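Local structure of replicase polyprotein 1a (Avian infectious bronchitis virus, 3LD1) at residues A[7-12]-A[63-68]; A[14-19]-A[35-40]; A[152-157]-A[206-211]; A[260-265]-A[347-352]; A[267-272]-A[281-286]. The protein is a coronavirus polyprotein cleaved into non-structural proteins, including papain-like and 3C-like proteinases and nsp2, the source of this fragment, whose role is not clearly defined. The protein carries 3 engineered substitutions. All coordinates share one frame; numbering follows the deposited sequence.

Interaction 1 of 5, residues A[7-12]-A[63-68]; sequences VSKDIP and GVDKIT
Lys9 and Val64 share the shortest hydrogen bond of this contact, with Lys9 N donating to Val64 O at 2.8 Å. A second bond runs from Val64 N to Val7 O at 3.1 Å. Val64 thus bonds to the residues before and after its pairing partner, Ser8, as expected of a parallel bridge. Val7 O also receives a CA-H...O contact from Gly63 CA at 3.0 Å. These bonds join the C-terminal ends of strands 4-8 and 57-64. Strand 4-8 is an inner strand of a mixed four-stranded sheet. Its other neighbour is strand 74-76, where Ser8 bonds to Leu76. After Ser8 the chain leaves the sheet in a type I turn that ends at Ile11. The Ser8 hydroxyl donates within this turn to Asp10 OD2, on the syn side of the carboxylate. Side-chain packing falls mainly to Lys9 and Asp65. Lys9 CG is anti to its carbonyl carbon (chi1 -77°), and it lies 3.9 Å from Gly63 C. Further out, Lys9 CD rests against Asp65 OD1 at 3.3 Å, and the two side chains cross obliquely. Lys9 NZ stays 4.3 Å from Asp65 OD2, beyond a salt bridge, and any attraction is probably modest. Asp65 sits at the exposed margin. Val7 points to the other face of the sheet from Ser8 and Val64, and packs there on Leu76.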
# COMPACT_ATOMS: atom_id res chain seq x y z
N VAL A 7 -9.77 -6.73 -33.51
CA VAL A 7 -10.73 -6.55 -32.45
C VAL A 7 -11.04 -5.11 -32.21
O VAL A 7 -10.17 -4.30 -31.88
CB VAL A 7 -10.50 -7.43 -31.17
CG1 VAL A 7 -9.19 -8.20 -31.19
CG2 VAL A 7 -10.69 -6.64 -29.98
N SER A 8 -12.31 -4.83 -32.46
CA SER A 8 -12.90 -3.56 -32.27
C SER A 8 -12.51 -2.89 -30.94
O SER A 8 -12.77 -3.40 -29.85
CB SER A 8 -14.37 -3.75 -32.35
OG SER A 8 -14.88 -2.58 -32.84
N LYS A 9 -11.86 -1.75 -31.07
CA LYS A 9 -11.36 -0.96 -29.95
C LYS A 9 -12.44 -0.64 -28.93
O LYS A 9 -12.13 -0.53 -27.73
CB LYS A 9 -10.69 0.35 -30.46
CG LYS A 9 -9.27 0.16 -31.03
CD LYS A 9 -8.82 1.30 -31.98
CE LYS A 9 -7.41 1.75 -31.63
NZ LYS A 9 -6.88 2.17 -32.87
N ASP A 10 -13.70 -0.51 -29.39
CA ASP A 10 -14.86 -0.20 -28.53
C ASP A 10 -15.51 -1.41 -27.86
O ASP A 10 -16.55 -1.23 -27.21
CB ASP A 10 -15.96 0.53 -29.33
CG ASP A 10 -16.43 -0.29 -30.55
OD1 ASP A 10 -17.44 0.07 -31.21
OD2 ASP A 10 -15.76 -1.32 -30.84
N ILE A 11 -14.96 -2.64 -28.01
CA ILE A 11 -15.70 -3.77 -27.43
C ILE A 11 -16.11 -3.54 -25.94
O ILE A 11 -15.33 -2.93 -25.17
CB ILE A 11 -14.94 -5.05 -27.57
CG1 ILE A 11 -13.51 -4.89 -27.05
CG2 ILE A 11 -14.97 -5.54 -29.07
CD1 ILE A 11 -12.86 -6.23 -26.92
N PRO A 12 -17.32 -3.97 -25.54
CA PRO A 12 -17.75 -3.71 -24.13
C PRO A 12 -16.87 -4.38 -23.13
O PRO A 12 -16.14 -5.31 -23.49
CB PRO A 12 -19.21 -4.20 -24.03
CG PRO A 12 -19.57 -4.85 -25.37
CD PRO A 12 -18.35 -4.66 -26.35
N GLY A 63 -6.31 -3.99 -32.66
CA GLY A 63 -7.47 -3.18 -32.36
C GLY A 63 -7.81 -2.35 -33.57
O GLY A 63 -6.91 -1.78 -34.21
N VAL A 64 -9.10 -2.26 -33.90
CA VAL A 64 -9.50 -1.36 -34.97
C VAL A 64 -10.74 -0.57 -34.66
O VAL A 64 -11.44 -0.81 -33.67
CB VAL A 64 -9.75 -2.09 -36.28
CG1 VAL A 64 -8.47 -2.84 -36.75
CG2 VAL A 64 -11.00 -3.03 -36.13
N ASP A 65 -11.00 0.40 -35.53
CA ASP A 65 -12.25 1.15 -35.48
C ASP A 65 -12.96 0.76 -36.77
O ASP A 65 -13.36 -0.39 -36.92
CB ASP A 65 -12.00 2.68 -35.37
CG ASP A 65 -11.39 3.12 -34.01
OD1 ASP A 65 -11.70 2.56 -32.92
OD2 ASP A 65 -10.60 4.08 -34.03
N LYS A 66 -13.06 1.70 -37.71
CA LYS A 66 -13.74 1.45 -38.98
C LYS A 66 -12.86 0.47 -39.69
O LYS A 66 -11.64 0.69 -39.78
CB LYS A 66 -13.86 2.74 -39.83
CG LYS A 66 -14.94 3.75 -39.29
CD LYS A 66 -15.53 4.64 -40.45
CE LYS A 66 -16.80 3.85 -41.17
NZ LYS A 66 -17.04 4.64 -42.52
N ILE A 67 -13.46 -0.64 -40.15
CA ILE A 67 -12.69 -1.61 -40.94
C ILE A 67 -12.75 -1.18 -42.40
O ILE A 67 -13.85 -1.09 -42.98
CB ILE A 67 -13.16 -3.09 -40.78
CG1 ILE A 67 -13.04 -3.53 -39.32
CG2 ILE A 67 -12.25 -4.01 -41.56
CD1 ILE A 67 -14.28 -4.24 -38.80
N THR A 68 -11.57 -0.81 -42.92
CA THR A 68 -11.25 -0.78 -44.36
C THR A 68 -11.92 -2.01 -45.05
O THR A 68 -11.70 -3.15 -44.59
CB THR A 68 -9.69 -0.84 -44.56
OG1 THR A 68 -9.12 -1.64 -43.51
CG2 THR A 68 -9.04 0.57 -44.52

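Interaction 2 of 5, residues A[14-19]-A[35-40]; sequences QLCDAL and AVRQKF
Asp17 and Arg37 form the close part of this contact. Arg37 grips Asp17 OD2 end-on with two nitrogens, NH1 and NH2, each at 3.0 Å. The oxygen lies at the edge of the guanidinium, in its plane. The carboxylate is turned almost square to that plane, at 82°. NH1 meets OD2 nearly along its C-O bond, while NH2 comes from the anti side. Arg37 CG is anti to its backbone N (chi1 177°), and the chain then bends at chi2. Both charged groups have further partners. Asp17 OD2 also accepts from Ala138 N, which gives it three donors, and OD1 accepts from Lys139 N. Arg37 NE makes a salt bridge to Asp41. The buried carboxylate is therefore well satisfied and would probably stay ionised. Cys16 SG lies 3.5 Å from Arg37 NH2, oblique to the guanidinium. The apolar part is looser. Leu19 CG comes to the edge of the Phe40 ring, 4.2 Å from CZ. Cys16 SG approaches the same rim, 4.4 Å from CE2. Phe40 also meets the rings of Phe20 and Phe52. The outer side of helix 30-46, with Ala35 and Lys39, is exposed. The axes of the two short helical segments stay 12.3 Å apart, at 115° between their directions. This is a wide helix-helix contact between helices 13-20 and 30-46, spanned by a buried salt bridge and an aromatic side chain.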
# COMPACT_ATOMS: atom_id res chain seq x y z
N GLN A 14 -17.31 -6.39 -20.79
CA GLN A 14 -17.45 -7.81 -20.46
C GLN A 14 -16.81 -8.67 -21.50
O GLN A 14 -16.50 -9.82 -21.24
CB GLN A 14 -18.90 -8.22 -20.37
CG GLN A 14 -19.63 -7.90 -21.64
CD GLN A 14 -21.06 -7.57 -21.36
OE1 GLN A 14 -21.64 -6.58 -21.94
NE2 GLN A 14 -21.66 -8.36 -20.44
N LEU A 15 -16.61 -8.11 -22.67
CA LEU A 15 -16.31 -8.91 -23.85
C LEU A 15 -14.82 -8.82 -23.82
O LEU A 15 -14.09 -9.85 -23.93
CB LEU A 15 -16.87 -8.27 -25.11
CG LEU A 15 -16.40 -8.99 -26.39
CD1 LEU A 15 -16.96 -10.44 -26.43
CD2 LEU A 15 -16.78 -8.26 -27.69
N CYS A 16 -14.38 -7.60 -23.58
CA CYS A 16 -13.00 -7.39 -23.37
C CYS A 16 -12.43 -8.35 -22.30
O CYS A 16 -11.36 -8.95 -22.47
CB CYS A 16 -12.71 -5.95 -22.97
SG CYS A 16 -10.91 -5.92 -23.19
N ASP A 17 -13.16 -8.49 -21.22
CA ASP A 17 -12.78 -9.42 -20.17
C ASP A 17 -12.75 -10.87 -20.65
O ASP A 17 -11.79 -11.64 -20.34
CB ASP A 17 -13.80 -9.35 -18.98
CG ASP A 17 -13.55 -8.18 -18.03
OD1 ASP A 17 -14.49 -7.85 -17.28
OD2 ASP A 17 -12.42 -7.63 -18.00
N ALA A 18 -13.79 -11.26 -21.40
CA ALA A 18 -13.78 -12.67 -21.83
C ALA A 18 -12.61 -12.90 -22.76
O ALA A 18 -11.95 -13.92 -22.64
CB ALA A 18 -15.03 -13.08 -22.47
N LEU A 19 -12.38 -11.98 -23.71
CA LEU A 19 -11.22 -12.09 -24.62
C LEU A 19 -9.99 -12.20 -23.73
O LEU A 19 -9.36 -13.24 -23.69
CB LEU A 19 -11.10 -10.88 -25.50
CG LEU A 19 -9.84 -10.71 -26.37
CD1 LEU A 19 -9.61 -11.94 -27.27
CD2 LEU A 19 -9.96 -9.41 -27.20
N ALA A 35 -0.29 -5.24 -13.95
CA ALA A 35 0.65 -4.85 -15.01
C ALA A 35 0.31 -5.52 -16.38
O ALA A 35 0.23 -4.82 -17.45
CB ALA A 35 2.13 -5.07 -14.56
N VAL A 36 0.05 -6.82 -16.33
CA VAL A 36 -0.27 -7.60 -17.53
C VAL A 36 -1.59 -7.13 -18.21
O VAL A 36 -1.63 -6.96 -19.45
CB VAL A 36 -0.34 -9.12 -17.24
CG1 VAL A 36 -0.52 -9.86 -18.50
CG2 VAL A 36 0.94 -9.66 -16.47
N ARG A 37 -2.64 -6.89 -17.43
CA ARG A 37 -3.91 -6.50 -18.03
C ARG A 37 -3.77 -5.06 -18.56
O ARG A 37 -4.28 -4.72 -19.62
CB ARG A 37 -5.05 -6.68 -17.01
CG ARG A 37 -6.45 -6.22 -17.49
CD ARG A 37 -6.85 -6.97 -18.73
NE ARG A 37 -8.06 -6.47 -19.46
CZ ARG A 37 -9.27 -6.86 -19.10
NH1 ARG A 37 -9.39 -7.63 -18.03
NH2 ARG A 37 -10.33 -6.45 -19.77
N GLN A 38 -3.04 -4.23 -17.85
CA GLN A 38 -2.85 -2.85 -18.33
C GLN A 38 -2.10 -2.85 -19.68
O GLN A 38 -2.54 -2.20 -20.62
CB GLN A 38 -2.21 -1.95 -17.24
CG GLN A 38 -1.30 -0.86 -17.82
CD GLN A 38 -0.29 -0.29 -16.75
OE1 GLN A 38 -0.66 0.47 -15.81
NE2 GLN A 38 0.99 -0.69 -16.90
N LYS A 39 -1.01 -3.60 -19.79
CA LYS A 39 -0.27 -3.70 -21.10
C LYS A 39 -1.18 -4.16 -22.24
O LYS A 39 -1.13 -3.73 -23.41
CB LYS A 39 0.88 -4.71 -20.96
CG LYS A 39 1.78 -4.90 -22.17
CD LYS A 39 3.06 -5.74 -21.76
CE LYS A 39 3.99 -5.85 -22.97
NZ LYS A 39 5.45 -5.69 -22.53
N PHE A 40 -2.03 -5.10 -21.88
CA PHE A 40 -2.82 -5.67 -22.92
C PHE A 40 -3.89 -4.64 -23.36
O PHE A 40 -4.08 -4.39 -24.56
CB PHE A 40 -3.37 -7.01 -22.46
CG PHE A 40 -4.49 -7.53 -23.28
CD1 PHE A 40 -4.26 -8.51 -24.25
CD2 PHE A 40 -5.81 -7.06 -23.09
CE1 PHE A 40 -5.35 -9.03 -25.03
CE2 PHE A 40 -6.88 -7.56 -23.84
CZ PHE A 40 -6.65 -8.56 -24.81

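Interaction 3 of 5, residues A[152-157]-A[206-211]; sequences GEVTAK and AKCAKS
Lys157 reaches Ala209 through an almost fully extended side chain. Its CG is anti to the carbonyl carbon and beside the backbone N (chi1 -58°). From there CD, CE and NZ each continue in the anti position. The ammonium group ends 2.6 Å from Ala209 O. The angle is poor, so this close approach does not count as a hydrogen bond, and the exact placing of NZ is doubtful. Two more carbonyl oxygens lie farther from Lys157 NZ: Cys208 O at 4.2 Å and Lys210 O at 4.3 Å. The contact joins the long helix 140-162 to the chain just past helix 194-207, where Cys208 is the first residue to leave helical angles. A positive charge beside carbonyl groups at such a helix end would probably be favourable. The apolar part is small. Cys208 SG sits between its backbone N and carbonyl carbon (chi1 68°) and meets Val154 CG2 at 4.4 Å, a light touch. Val154 also packs on Phe181 of helix 174-185. Ala209 turns its CB away from helix 140-162 and packs on Tyr30 and Ala31 of helix 30-46. Lys210 also starts away from helix 140-162, and its NZ forms a salt bridge with Asp29.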
# COMPACT_ATOMS: atom_id res chain seq x y z
N GLY A 152 -9.38 -7.49 3.60
CA GLY A 152 -8.87 -8.50 4.52
C GLY A 152 -7.38 -8.75 4.37
O GLY A 152 -6.68 -8.74 5.38
N GLU A 153 -6.86 -8.98 3.17
CA GLU A 153 -5.41 -9.30 3.07
C GLU A 153 -4.60 -8.08 3.51
O GLU A 153 -3.70 -8.20 4.36
CB GLU A 153 -4.93 -9.82 1.68
CG GLU A 153 -5.40 -11.28 1.33
CD GLU A 153 -5.80 -11.45 -0.17
OE1 GLU A 153 -4.94 -11.24 -1.08
OE2 GLU A 153 -6.97 -11.81 -0.47
N VAL A 154 -4.98 -6.89 3.00
CA VAL A 154 -4.23 -5.68 3.25
C VAL A 154 -4.32 -5.28 4.72
O VAL A 154 -3.29 -4.99 5.36
CB VAL A 154 -4.68 -4.56 2.33
CG1 VAL A 154 -4.09 -3.24 2.73
CG2 VAL A 154 -4.33 -4.91 0.93
N THR A 155 -5.55 -5.27 5.27
CA THR A 155 -5.72 -5.00 6.70
C THR A 155 -4.70 -5.81 7.50
O THR A 155 -3.85 -5.25 8.17
CB THR A 155 -7.09 -5.34 7.13
OG1 THR A 155 -7.97 -4.51 6.37
CG2 THR A 155 -7.28 -5.07 8.66
N ALA A 156 -4.79 -7.13 7.37
CA ALA A 156 -3.79 -8.04 7.94
C ALA A 156 -2.32 -7.62 7.77
O ALA A 156 -1.64 -7.42 8.74
CB ALA A 156 -4.01 -9.47 7.46
N LYS A 157 -1.80 -7.53 6.56
CA LYS A 157 -0.42 -7.10 6.40
C LYS A 157 -0.09 -5.81 7.20
O LYS A 157 1.08 -5.58 7.53
CB LYS A 157 -0.10 -6.86 4.92
CG LYS A 157 -0.29 -8.08 3.97
CD LYS A 157 0.09 -7.74 2.48
CE LYS A 157 -0.02 -8.94 1.57
NZ LYS A 157 0.58 -8.58 0.29
N ALA A 206 -2.43 -2.62 -6.43
CA ALA A 206 -1.18 -2.93 -7.08
C ALA A 206 -0.08 -2.33 -6.23
O ALA A 206 0.93 -2.98 -5.97
CB ALA A 206 -1.13 -2.32 -8.53
N LYS A 207 -0.29 -1.10 -5.74
CA LYS A 207 0.86 -0.42 -5.15
C LYS A 207 1.26 -1.16 -3.93
O LYS A 207 2.42 -1.13 -3.54
CB LYS A 207 0.67 1.06 -4.89
CG LYS A 207 1.99 1.77 -4.49
CD LYS A 207 1.91 3.30 -4.42
CE LYS A 207 3.19 3.96 -3.82
NZ LYS A 207 2.90 5.40 -3.44
N CYS A 208 0.33 -1.89 -3.36
CA CYS A 208 0.70 -2.51 -2.17
C CYS A 208 0.51 -3.99 -2.17
O CYS A 208 0.59 -4.64 -1.12
CB CYS A 208 0.07 -1.80 -1.01
SG CYS A 208 -1.63 -1.95 -0.90
N ALA A 209 0.34 -4.55 -3.37
CA ALA A 209 0.30 -5.99 -3.50
C ALA A 209 1.51 -6.59 -2.78
O ALA A 209 1.36 -7.57 -2.03
CB ALA A 209 0.35 -6.38 -4.96
N LYS A 210 2.70 -5.97 -3.02
CA LYS A 210 3.99 -6.63 -2.80
C LYS A 210 4.40 -6.65 -1.31
O LYS A 210 4.69 -7.69 -0.76
CB LYS A 210 5.10 -5.94 -3.64
CG LYS A 210 5.96 -6.89 -4.50
CD LYS A 210 5.49 -6.89 -5.97
CE LYS A 210 6.22 -7.97 -6.84
NZ LYS A 210 5.42 -8.49 -8.05
N SER A 211 4.42 -5.49 -0.65
CA SER A 211 4.81 -5.42 0.78
C SER A 211 4.07 -4.26 1.37
O SER A 211 3.58 -3.38 0.64
CB SER A 211 6.28 -5.08 0.85
OG SER A 211 6.49 -4.05 -0.12

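Interaction 4 of 5, residues A[260-265]-A[347-352]; sequences FFREAA and LHDVHC
Phe261 to Ala264, the tight turn between strands 258-260 and 265-269, meets Leu347 to Asp349, an irregular part of strand 345-355. The contact thus joins an antiparallel four-stranded sheet to the neighbouring six-stranded one. Asp349 is the centre of an inverse gamma turn. Phe261 comes first. Its CB lies 3.5 Å from Asp349 OD1, and CD2 packs against the carboxylate carbon. At the other ortho carbon, Phe261 CD1 touches Leu347 CD2 at 3.9 Å, the two side chains crossing at about a right angle. Arg262 follows and meets Asp349 in two ways. Its backbone N donates to the syn lone pair of Asp349 OD2 at 3.0 Å. Its side chain bends at chi2 and chi3 and slides past Asp349 in the opposite direction. Arg262 NH1 makes a weak bond to His348 O and a long salt bridge, 3.6 Å, to Asp349 OD2. Glu263 is tied across by water. Its backbone N donates to one water, which donates in turn to Asp349 OD1 at 2.7 Å. A second water donates to Glu263 OE2 and accepts from His348 N. The imidazole of His348 itself is bonded at NE2 to Thr291. Ala264 closes the turn, its O accepting from Phe261 N. Its methyl, CB, rests 4.1 Å from Leu347 CD1.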
# COMPACT_ATOMS: atom_id res chain seq x y z
N PHE A 260 7.51 9.27 19.56
CA PHE A 260 7.50 9.36 18.15
C PHE A 260 8.17 10.65 17.75
O PHE A 260 7.57 11.72 17.84
CB PHE A 260 6.04 9.36 17.67
CG PHE A 260 5.39 8.03 17.79
CD1 PHE A 260 4.77 7.64 18.95
CD2 PHE A 260 5.40 7.14 16.73
CE1 PHE A 260 4.19 6.37 19.06
CE2 PHE A 260 4.85 5.85 16.82
CZ PHE A 260 4.23 5.46 17.98
N PHE A 261 9.42 10.50 17.30
CA PHE A 261 10.32 11.56 17.00
C PHE A 261 10.20 11.86 15.52
O PHE A 261 9.35 11.30 14.85
CB PHE A 261 11.69 11.08 17.38
CG PHE A 261 12.00 11.26 18.85
CD1 PHE A 261 12.08 10.18 19.70
CD2 PHE A 261 12.17 12.56 19.40
CE1 PHE A 261 12.32 10.36 21.07
CE2 PHE A 261 12.41 12.72 20.73
CZ PHE A 261 12.47 11.61 21.58
N ARG A 262 11.03 12.75 14.98
CA ARG A 262 10.79 13.20 13.56
C ARG A 262 10.57 12.02 12.65
O ARG A 262 9.65 11.99 11.90
CB ARG A 262 11.95 14.07 13.00
CG ARG A 262 11.62 15.55 12.76
CD ARG A 262 12.27 16.45 13.79
NE ARG A 262 13.43 17.27 13.34
CZ ARG A 262 14.71 16.87 13.28
NH1 ARG A 262 15.06 15.59 13.58
NH2 ARG A 262 15.66 17.74 12.90
N GLU A 263 11.42 11.02 12.81
CA GLU A 263 11.64 9.99 11.82
C GLU A 263 11.78 8.65 12.41
O GLU A 263 12.23 7.80 11.71
CB GLU A 263 12.96 10.27 11.10
CG GLU A 263 12.85 11.35 10.04
CD GLU A 263 14.24 11.90 9.70
OE1 GLU A 263 14.49 12.17 8.47
OE2 GLU A 263 15.08 12.05 10.67
N ALA A 264 11.41 8.44 13.67
CA ALA A 264 11.54 7.13 14.30
C ALA A 264 10.63 6.99 15.51
O ALA A 264 10.28 8.00 16.16
CB ALA A 264 12.98 6.85 14.74
N ALA A 265 10.27 5.73 15.81
CA ALA A 265 9.52 5.43 17.00
C ALA A 265 10.38 4.63 17.92
O ALA A 265 11.02 3.65 17.47
CB ALA A 265 8.33 4.63 16.68
N LEU A 347 19.25 9.50 16.90
CA LEU A 347 18.20 10.02 16.02
C LEU A 347 18.45 11.47 15.69
O LEU A 347 19.21 12.12 16.38
CB LEU A 347 16.93 9.95 16.79
CG LEU A 347 16.00 8.75 16.71
CD1 LEU A 347 16.63 7.32 16.45
CD2 LEU A 347 15.24 8.79 17.94
N HIS A 348 17.80 12.03 14.68
CA HIS A 348 18.21 13.38 14.34
C HIS A 348 17.42 14.53 15.05
O HIS A 348 17.40 15.66 14.54
CB HIS A 348 18.22 13.59 12.83
CG HIS A 348 19.01 12.57 12.08
ND1 HIS A 348 18.66 12.16 10.82
CD2 HIS A 348 20.15 11.91 12.39
CE1 HIS A 348 19.55 11.28 10.38
NE2 HIS A 348 20.44 11.09 11.33
N ASP A 349 16.80 14.29 16.21
CA ASP A 349 16.15 15.40 16.87
C ASP A 349 17.06 16.29 17.70
O ASP A 349 16.92 16.37 18.93
CB ASP A 349 14.95 14.94 17.63
CG ASP A 349 14.03 14.15 16.76
OD1 ASP A 349 14.42 13.02 16.43
OD2 ASP A 349 12.95 14.64 16.35
N VAL A 350 17.97 16.98 17.01
CA VAL A 350 19.07 17.60 17.68
C VAL A 350 18.63 18.81 18.51
O VAL A 350 18.00 19.70 17.99
CB VAL A 350 20.19 17.97 16.69
CG1 VAL A 350 21.39 18.55 17.48
CG2 VAL A 350 20.67 16.76 15.93
N HIS A 351 18.98 18.82 19.80
CA HIS A 351 18.80 20.01 20.65
C HIS A 351 20.13 20.66 21.09
O HIS A 351 21.14 19.98 21.27
CB HIS A 351 17.92 19.66 21.85
CG HIS A 351 16.49 19.32 21.50
ND1 HIS A 351 16.15 18.26 20.68
CD2 HIS A 351 15.31 19.89 21.87
CE1 HIS A 351 14.83 18.20 20.55
NE2 HIS A 351 14.29 19.20 21.24
N CYS A 352 20.15 21.98 21.30
CA CYS A 352 21.33 22.65 21.78
C CYS A 352 21.56 22.37 23.23
O CYS A 352 20.58 22.22 24.01
CB CYS A 352 21.19 24.14 21.66
SG CYS A 352 20.84 24.68 20.01
O HOH W 1 15.96 10.52 13.18
O HOH W 2 13.99 11.14 14.48

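Interaction 5 of 5, residues A[267-272]-A[281-286]; sequences KIVDNI and GFEVVG
Lys267 and Glu283 lie side by side and point the same way, on the same face of the sheet. They touch through their inner carbons, Lys267 CG to Glu283 CB at 3.9 Å. Two other side chains meet this pair at about a right angle. Val285 crosses Lys267, with CG1 3.9 Å from Lys267 CG. Val269 crosses Glu283, with CG1 3.8 Å from Glu283 OE1. Ile268 and Phe282 face the other side of the sheet, where the Phe282 ring meets His325. The backbones form an antiparallel hairpin of strands 265-269 and 281-285. Lys267 with Glu283 and Val269 with Gly281 are hydrogen-bonded pairs, and Ile268 with Phe282 between them is a non-hydrogen-bonded pair. Glu283 N donates to Lys267 O at 2.8 Å, and Lys267 N returns a bond to Glu283 O. Gly281 and Val269 exchange two more bonds. Beyond the strand, Ile272 turns back and brings its CG2 close to Gly281. Lys267 bends at chi3 and chi4, and NZ ends 5.9 Å from Glu283 OE2. The opposite charges therefore form no salt bridge here. The pairing rests on four backbone hydrogen bonds, with the aliphatic parts of the charged side chains adding packing.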
# COMPACT_ATOMS: atom_id res chain seq x y z
N LYS A 267 10.27 2.79 21.95
CA LYS A 267 9.72 2.65 23.27
C LYS A 267 10.61 3.26 24.35
O LYS A 267 11.89 3.18 24.29
CB LYS A 267 9.51 1.22 23.68
CG LYS A 267 10.18 0.16 22.92
CD LYS A 267 9.58 -1.16 23.43
CE LYS A 267 9.36 -1.10 24.97
NZ LYS A 267 7.91 -0.84 25.37
N ILE A 268 9.92 3.86 25.34
CA ILE A 268 10.50 4.44 26.49
C ILE A 268 10.64 3.32 27.50
O ILE A 268 9.67 2.67 27.81
CB ILE A 268 9.55 5.49 27.08
CG1 ILE A 268 9.15 6.54 26.06
CG2 ILE A 268 10.18 6.17 28.28
CD1 ILE A 268 7.62 6.78 26.17
N VAL A 269 11.80 3.13 28.06
CA VAL A 269 11.88 2.15 29.12
C VAL A 269 12.32 2.83 30.41
O VAL A 269 13.31 3.63 30.41
CB VAL A 269 12.80 0.95 28.76
CG1 VAL A 269 13.07 0.85 27.24
CG2 VAL A 269 14.07 1.06 29.41
N ASP A 270 11.57 2.56 31.50
CA ASP A 270 11.89 3.13 32.77
C ASP A 270 13.07 2.38 33.30
O ASP A 270 13.18 1.22 33.07
CB ASP A 270 10.74 2.99 33.76
CG ASP A 270 9.48 3.74 33.33
OD1 ASP A 270 8.45 3.44 33.97
OD2 ASP A 270 9.49 4.61 32.40
N ASN A 271 13.93 3.03 34.06
CA ASN A 271 15.03 2.35 34.75
C ASN A 271 15.90 1.51 33.82
O ASN A 271 16.05 0.29 34.01
CB ASN A 271 14.51 1.50 35.91
CG ASN A 271 13.74 2.30 36.88
OD1 ASN A 271 14.30 3.09 37.61
ND2 ASN A 271 12.42 2.13 36.89
N ILE A 272 16.46 2.17 32.79
CA ILE A 272 17.31 1.46 31.82
C ILE A 272 18.45 0.92 32.67
O ILE A 272 18.86 1.54 33.64
CB ILE A 272 17.87 2.30 30.71
CG1 ILE A 272 18.94 3.25 31.25
CG2 ILE A 272 16.75 3.05 29.97
CD1 ILE A 272 19.09 4.44 30.45
N GLY A 281 15.24 5.50 29.05
CA GLY A 281 15.88 5.48 27.75
C GLY A 281 14.99 5.10 26.59
O GLY A 281 13.78 4.89 26.74
N PHE A 282 15.58 5.02 25.42
CA PHE A 282 14.80 4.73 24.25
C PHE A 282 15.30 3.49 23.53
O PHE A 282 16.51 3.18 23.56
CB PHE A 282 14.83 5.91 23.31
CG PHE A 282 14.59 7.28 23.98
CD1 PHE A 282 13.32 7.63 24.50
CD2 PHE A 282 15.64 8.23 24.08
CE1 PHE A 282 13.10 8.89 25.02
CE2 PHE A 282 15.44 9.48 24.63
CZ PHE A 282 14.15 9.83 25.07
N GLU A 283 14.33 2.73 22.97
CA GLU A 283 14.58 1.55 22.07
C GLU A 283 13.80 1.68 20.77
O GLU A 283 12.54 1.54 20.79
CB GLU A 283 14.10 0.25 22.71
CG GLU A 283 15.13 -0.56 23.47
CD GLU A 283 14.47 -1.67 24.35
OE1 GLU A 283 14.94 -1.93 25.49
OE2 GLU A 283 13.44 -2.24 23.93
N VAL A 284 14.51 1.91 19.66
CA VAL A 284 13.93 2.05 18.33
C VAL A 284 13.02 0.86 18.06
O VAL A 284 13.40 -0.28 18.38
CB VAL A 284 15.06 2.08 17.19
CG1 VAL A 284 14.53 1.70 15.81
CG2 VAL A 284 15.60 3.38 17.07
N VAL A 285 11.85 1.10 17.45
CA VAL A 285 11.04 -0.01 16.93
C VAL A 285 10.70 0.23 15.44
O VAL A 285 10.42 1.39 15.05
CB VAL A 285 9.78 -0.29 17.82
CG1 VAL A 285 10.15 -0.97 19.18
CG2 VAL A 285 9.00 0.96 18.07
N GLY A 286 10.79 -0.82 14.61
CA GLY A 286 10.36 -0.75 13.26
C GLY A 286 11.37 0.06 12.51
O GLY A 286 12.56 0.05 12.84

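The five contacts are spread along an elongated chain, with interactions 1 and 2 on one side of its centre and 4 and 5 on the other. The centres of interactions 1 and 5 are 64 Å apart. Interactions 1 and 2 touch: Ile11 CD1 lies 3.7 Å from Cys16 CA, and Val7 CG2 lies 4.0 Å from Leu19 CD2. Interaction 3 is near the middle, its nearest atoms about 6 Å from interaction 2 and about 12 Å from interaction 5. Residues 260-265 of interaction 4 adjoin the same four-stranded sheet as interaction 5. Ala265 O and Val285 N, 2.7 Å apart, probably form a hydrogen bond, and Leu347 packs on Val284.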